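Local coordinates for protein SOSEKI 4 (Arabidopsis thaliana, PDB 6RSN), which polymerises through its DIX-like domain and interprets polarity cues to influence the orientation of plant cell divisions, also promoting auxin biosynthesis and signalling, at residues R42-D45 against M51-L54; N65-Y70 against F79-Q84. The protein carries 1 engineered substitution. All coordinates share one frame; numbering follows the deposited sequence.

Contact 1. Residues R42-D45 against M51-L54; sequences RLND and MACL
Leu43 reaches from its helix into the angle between Met51 and Ala52 and meets both with a single methyl group. Its CD1 lies 4.1 Å from SE of Met51, which is modelled as selenomethionine, and the same CD1 is also 4.1 Å from CB of Ala52. Both are ordinary van der Waals separations, so the tight part of the contact is a small apolar cluster held by dispersion and by the exclusion of water. With CG of Leu43 anti to the carbonyl carbon (chi1 -75°), the branched end is carried off the helix toward its neighbours. Met51 starts out with CG anti to the backbone N and then bends at chi2 (-93°), which brings SE, in the place of the natural sulfur, to the leucine methyl while the two side chains pass at a slant. Ala52 suits its place because its short side chain lets the backbones come close: its CA is 6.5 Å from that of Leu43.

In this ubiquitin-like fold the longer helix, 36-47, packs on the mixed sheet, and the short helix 49-52 follows it directly. Leu43 therefore also touches Ile24 and Tyr10 on two neighbouring strands, and Met51 rests on Tyr10 and Leu12, so the cluster joins both helices to strands 5-13 and 22-27.

Toward Asn44 the packing slackens. Its polar, partly exposed side chain merely borders the methyl of Ala52 and adds little buried area. Beyond Ala52 a backbone hydrogen bond runs from Leu54 N to Met51 O (2.9 Å), and Cys53 and Leu54 are exposed. The carbonyl of Ala52 is taken up by the indole N-H of Trp57, which satisfies a polar backbone atom ahead of strand 55-63.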
loop_
_atom_site.group_PDB
_atom_site.type_symbol
_atom_site.label_atom_id
_atom_site.label_comp_id
_atom_site.label_asym_id
_atom_site.label_seq_id
_atom_site.Cartn_x
_atom_site.Cartn_y
_atom_site.Cartn_z
ATOM N N ARG A 42 8.303 1.081 6.253
ATOM C CA ARG A 42 9.186 1.598 5.218
ATOM C C ARG A 42 8.826 3.050 4.920
ATOM O O ARG A 42 9.710 3.892 4.721
ATOM C CB ARG A 42 9.068 0.740 3.952
ATOM C CG ARG A 42 9.870 1.238 2.745
ATOM C CD ARG A 42 11.309 1.338 3.230
ATOM N NE ARG A 42 12.185 1.405 2.059
ATOM C CZ ARG A 42 13.434 1.803 2.091
ATOM N NH1 ARG A 42 13.993 2.138 3.239
ATOM N NH2 ARG A 42 14.155 1.828 0.974
ATOM N N LEU A 43 7.516 3.342 4.813
ATOM C CA LEU A 43 7.159 4.752 4.573
ATOM C C LEU A 43 7.604 5.643 5.735
ATOM O O LEU A 43 7.982 6.808 5.543
ATOM C CB LEU A 43 5.636 4.879 4.373
ATOM C CG LEU A 43 5.160 4.379 3.014
ATOM C CD1 LEU A 43 3.633 4.306 2.987
ATOM C CD2 LEU A 43 5.683 5.259 1.874
ATOM N N ASN A 44 7.442 5.171 6.968
ATOM C CA ASN A 44 7.898 5.955 8.116
ATOM C C ASN A 44 9.373 6.290 7.959
ATOM O O ASN A 44 9.789 7.419 8.291
ATOM C CB ASN A 44 7.683 5.169 9.430
ATOM C CG ASN A 44 6.205 5.059 9.779
ATOM O OD1 ASN A 44 5.335 5.670 9.195
ATOM N ND2 ASN A 44 5.885 4.258 10.789
ATOM N N ASP A 45 10.174 5.303 7.494
ATOM C CA ASP A 45 11.614 5.580 7.314
ATOM C C ASP A 45 11.873 6.605 6.202
ATOM O O ASP A 45 12.681 7.542 6.340
ATOM C CB ASP A 45 12.362 4.267 7.058
ATOM C CG ASP A 45 12.516 3.414 8.310
ATOM O OD1 ASP A 45 12.337 3.949 9.453
ATOM O OD2 ASP A 45 12.869 2.230 8.152
HETATM N N MSE A 51 3.612 10.769 7.750
HETATM C CA MSE A 51 3.021 10.679 6.419
HETATM C C MSE A 51 1.953 9.573 6.393
HETATM O O MSE A 51 0.786 9.832 5.978
HETATM C CB MSE A 51 4.169 10.442 5.412
HETATM C CG MSE A 51 3.676 10.303 3.960
HETATM SE SE MSE A 51 3.368 8.387 3.476
HETATM C CE MSE A 51 2.813 8.650 1.585
ATOM N N ALA A 52 2.309 8.297 6.691
ATOM C CA ALA A 52 1.385 7.214 6.308
ATOM C C ALA A 52 0.086 7.280 7.112
ATOM O O ALA A 52 -0.935 6.854 6.609
ATOM C CB ALA A 52 2.030 5.880 6.467
ATOM N N CYS A 53 0.129 7.894 8.298
ATOM C CA CYS A 53 -1.056 8.004 9.127
ATOM C C CYS A 53 -2.020 9.036 8.559
ATOM O O CYS A 53 -3.179 9.043 9.092
ATOM C CB CYS A 53 -0.725 8.414 10.576
ATOM S SG CYS A 53 0.300 9.920 10.657
ATOM N N LEU A 54 -1.667 9.771 7.489
ATOM C CA LEU A 54 -2.635 10.714 6.884
ATOM C C LEU A 54 -3.591 10.002 5.914
ATOM O O LEU A 54 -4.501 10.630 5.369
ATOM C CB LEU A 54 -1.862 11.805 6.135
ATOM C CG LEU A 54 -0.972 12.714 6.984
ATOM C CD1 LEU A 54 -0.162 13.543 6.015
ATOM C CD2 LEU A 54 -1.847 13.628 7.830
#

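Contact 2. Residues N65-Y70 against F79-Q84; sequences NGFVWY and FPVHGQ
Phe67 and Val81 mark the nearest approach of two backbones that stay well apart, their CA atoms being 9.2 Å from each other. Residues 66-70 are extended as part of strand 66-71, whereas 79-84 form a loop without regular structure, and no backbone bond joins the two. Val81 is still extended, but His82 takes a positive phi (59°), uncommon for a residue other than glycine, and the chain then doubles back through an inverse gamma turn centred on Gly83. The bond from Gln84 N to His82 O is weak, at 3.1 Å.

Side chains alone span the gap. The ring of Phe67, turned toward the loop by a CG that stands opposite the carbonyl carbon (chi1 -62°), presents CE1 to CG2 of Val81 at 3.7 Å, while its far corner, CZ, lies 3.4 Å from NE2 of His82. That carbon comes to the edge of the imidazole, near its plane. The two ring planes are nearly perpendicular (87°) and meet obliquely, with centroids 5.5 Å apart. Val81 does double duty, since CG2 also sits 4.3 Å above the centre of the His82 ring. A branched residue suits this buried spot, one methyl filling the corner between two rings.

Strand 66-71 is the outermost strand on its side. DIX domains polymerise head to tail through exposed edge strands, and this strand is a likely candidate; the contact itself lies within one chain. Lys60 on the neighbouring strand makes a cation-pi contact with Phe67.

Dispersion probably supplies most of the attraction, with no salt bridge to fix the partners. Phe67 and His82 are exposed and residues 82-84 are poorly ordered, consistent with a yielding attachment between strand and loop in which Val81 is the buried member.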
loop_
_atom_site.group_PDB
_atom_site.type_symbol
_atom_site.label_atom_id
_atom_site.label_comp_id
_atom_site.label_asym_id
_atom_site.label_seq_id
_atom_site.Cartn_x
_atom_site.Cartn_y
_atom_site.Cartn_z
ATOM N N ASN A 65 -15.265 -8.393 -13.118
ATOM C CA ASN A 65 -14.486 -8.338 -14.354
ATOM C C ASN A 65 -13.375 -7.296 -14.234
ATOM O O ASN A 65 -12.806 -6.886 -15.243
ATOM C CB ASN A 65 -15.361 -8.176 -15.605
ATOM C CG ASN A 65 -16.101 -9.435 -16.042
ATOM O OD1 ASN A 65 -17.331 -9.481 -16.006
ATOM N ND2 ASN A 65 -15.386 -10.452 -16.509
ATOM N N GLY A 66 -13.074 -6.860 -12.995
ATOM C CA GLY A 66 -11.935 -6.001 -12.780
ATOM C C GLY A 66 -11.330 -6.199 -11.397
ATOM O O GLY A 66 -10.974 -7.327 -10.985
ATOM N N PHE A 67 -11.250 -5.052 -10.700
ATOM C CA PHE A 67 -10.458 -4.947 -9.492
ATOM C C PHE A 67 -11.243 -4.145 -8.478
ATOM O O PHE A 67 -12.238 -3.482 -8.826
ATOM C CB PHE A 67 -9.158 -4.199 -9.786
ATOM C CG PHE A 67 -8.350 -4.959 -10.799
ATOM C CD1 PHE A 67 -7.634 -6.074 -10.388
ATOM C CD2 PHE A 67 -8.296 -4.538 -12.123
ATOM C CE1 PHE A 67 -6.853 -6.770 -11.303
ATOM C CE2 PHE A 67 -7.566 -5.270 -13.051
ATOM C CZ PHE A 67 -6.842 -6.379 -12.632
ATOM N N VAL A 68 -10.813 -4.262 -7.222
ATOM C CA VAL A 68 -11.461 -3.524 -6.149
ATOM C C VAL A 68 -10.298 -3.123 -5.239
ATOM O O VAL A 68 -9.241 -3.746 -5.223
ATOM C CB VAL A 68 -12.504 -4.401 -5.406
ATOM C CG1 VAL A 68 -11.814 -5.626 -4.764
ATOM C CG2 VAL A 68 -13.280 -3.628 -4.342
ATOM N N TRP A 69 -10.437 -1.966 -4.616
ATOM C CA TRP A 69 -9.508 -1.542 -3.559
ATOM C C TRP A 69 -9.961 -2.104 -2.224
ATOM O O TRP A 69 -10.993 -1.689 -1.667
ATOM C CB TRP A 69 -9.483 0.004 -3.480
ATOM C CG TRP A 69 -8.871 0.648 -4.683
ATOM C CD1 TRP A 69 -9.463 1.494 -5.571
ATOM C CD2 TRP A 69 -7.497 0.579 -5.066
ATOM N NE1 TRP A 69 -8.574 1.931 -6.527
ATOM C CE2 TRP A 69 -7.351 1.361 -6.247
ATOM C CE3 TRP A 69 -6.384 -0.078 -4.554
ATOM C CZ2 TRP A 69 -6.114 1.530 -6.869
ATOM C CZ3 TRP A 69 -5.174 0.029 -5.218
ATOM C CH2 TRP A 69 -5.040 0.851 -6.342
ATOM N N TYR A 70 -9.188 -3.084 -1.727
ATOM C CA TYR A 70 -9.582 -3.806 -0.540
ATOM C C TYR A 70 -8.966 -3.129 0.681
ATOM O O TYR A 70 -7.774 -3.010 0.782
ATOM C CB TYR A 70 -8.956 -5.207 -0.641
ATOM C CG TYR A 70 -9.641 -6.193 0.247
ATOM C CD1 TYR A 70 -9.243 -6.370 1.569
ATOM C CD2 TYR A 70 -10.657 -6.975 -0.259
ATOM C CE1 TYR A 70 -9.860 -7.317 2.377
ATOM C CE2 TYR A 70 -11.277 -7.940 0.523
ATOM C CZ TYR A 70 -10.891 -8.084 1.851
ATOM O OH TYR A 70 -11.539 -9.033 2.590
ATOM N N PHE A 79 -2.350 -9.279 -0.161
ATOM C CA PHE A 79 -2.202 -10.166 -1.301
ATOM C C PHE A 79 -1.727 -9.408 -2.547
ATOM O O PHE A 79 -2.195 -8.298 -2.829
ATOM C CB PHE A 79 -3.544 -10.842 -1.554
ATOM C CG PHE A 79 -4.028 -11.671 -0.397
ATOM C CD1 PHE A 79 -3.530 -12.951 -0.195
ATOM C CD2 PHE A 79 -4.909 -11.164 0.525
ATOM C CE1 PHE A 79 -4.008 -13.707 0.860
ATOM C CE2 PHE A 79 -5.383 -11.908 1.591
ATOM C CZ PHE A 79 -4.953 -13.221 1.741
ATOM N N PRO A 80 -0.862 -10.027 -3.386
ATOM C CA PRO A 80 -0.418 -9.422 -4.646
ATOM C C PRO A 80 -1.484 -9.484 -5.740
ATOM O O PRO A 80 -2.426 -10.280 -5.667
ATOM C CB PRO A 80 0.738 -10.342 -5.066
ATOM C CG PRO A 80 0.302 -11.690 -4.541
ATOM C CD PRO A 80 -0.298 -11.369 -3.184
ATOM N N VAL A 81 -1.296 -8.640 -6.764
ATOM C CA VAL A 81 -2.122 -8.645 -7.962
ATOM C C VAL A 81 -1.209 -8.902 -9.164
ATOM O O VAL A 81 -0.142 -8.288 -9.280
ATOM C CB VAL A 81 -2.936 -7.335 -8.083
ATOM C CG1 VAL A 81 -2.145 -6.173 -8.683
ATOM C CG2 VAL A 81 -4.265 -7.532 -8.794
ATOM N N HIS A 82 -1.629 -9.822 -10.045
ATOM C CA HIS A 82 -0.813 -10.302 -11.154
ATOM C C HIS A 82 0.481 -10.916 -10.620
ATOM O O HIS A 82 0.462 -11.690 -9.668
ATOM C CB HIS A 82 -0.530 -9.207 -12.203
ATOM C CG HIS A 82 -1.686 -8.314 -12.522
ATOM N ND1 HIS A 82 -1.590 -6.932 -12.451
ATOM C CD2 HIS A 82 -2.953 -8.584 -12.910
ATOM C CE1 HIS A 82 -2.748 -6.393 -12.781
ATOM N NE2 HIS A 82 -3.602 -7.387 -13.068
ATOM N N GLY A 83 1.610 -10.521 -11.217
ATOM C CA GLY A 83 2.847 -11.267 -11.063
ATOM C C GLY A 83 3.724 -10.753 -9.928
ATOM O O GLY A 83 4.705 -10.053 -10.186
ATOM N N GLN A 84 3.374 -11.163 -8.695
ATOM C CA GLN A 84 4.001 -10.731 -7.449
ATOM C C GLN A 84 3.990 -9.208 -7.348
ATOM O O GLN A 84 4.865 -8.625 -6.707
ATOM C CB GLN A 84 5.429 -11.265 -7.305
ATOM C CG GLN A 84 5.600 -12.240 -6.147
ATOM C CD GLN A 84 5.558 -11.576 -4.790
ATOM O OE1 GLN A 84 6.332 -10.664 -4.492
ATOM N NE2 GLN A 84 4.651 -12.046 -3.944
#

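From the N terminus the chain lays down strands 5-13 and 22-27 before entering helix 36-47. Contact 1 closes first, bringing 51-54 back against 42-45 after only a five-residue link and so pairing two consecutive helices above the sheet. Strand 55-63 then leads to its antiparallel neighbour, 66-71, where contact 2 opens; it closes when the loop after strand 77-78 returns to that edge, just ahead of strand 86-92. The two contacts follow in series and neither nest nor cross. Their centres are about 23 Å apart, on opposite sides of the chain's centre: contact 1 belongs to the helical layer, contact 2 to an outer strand and its loop.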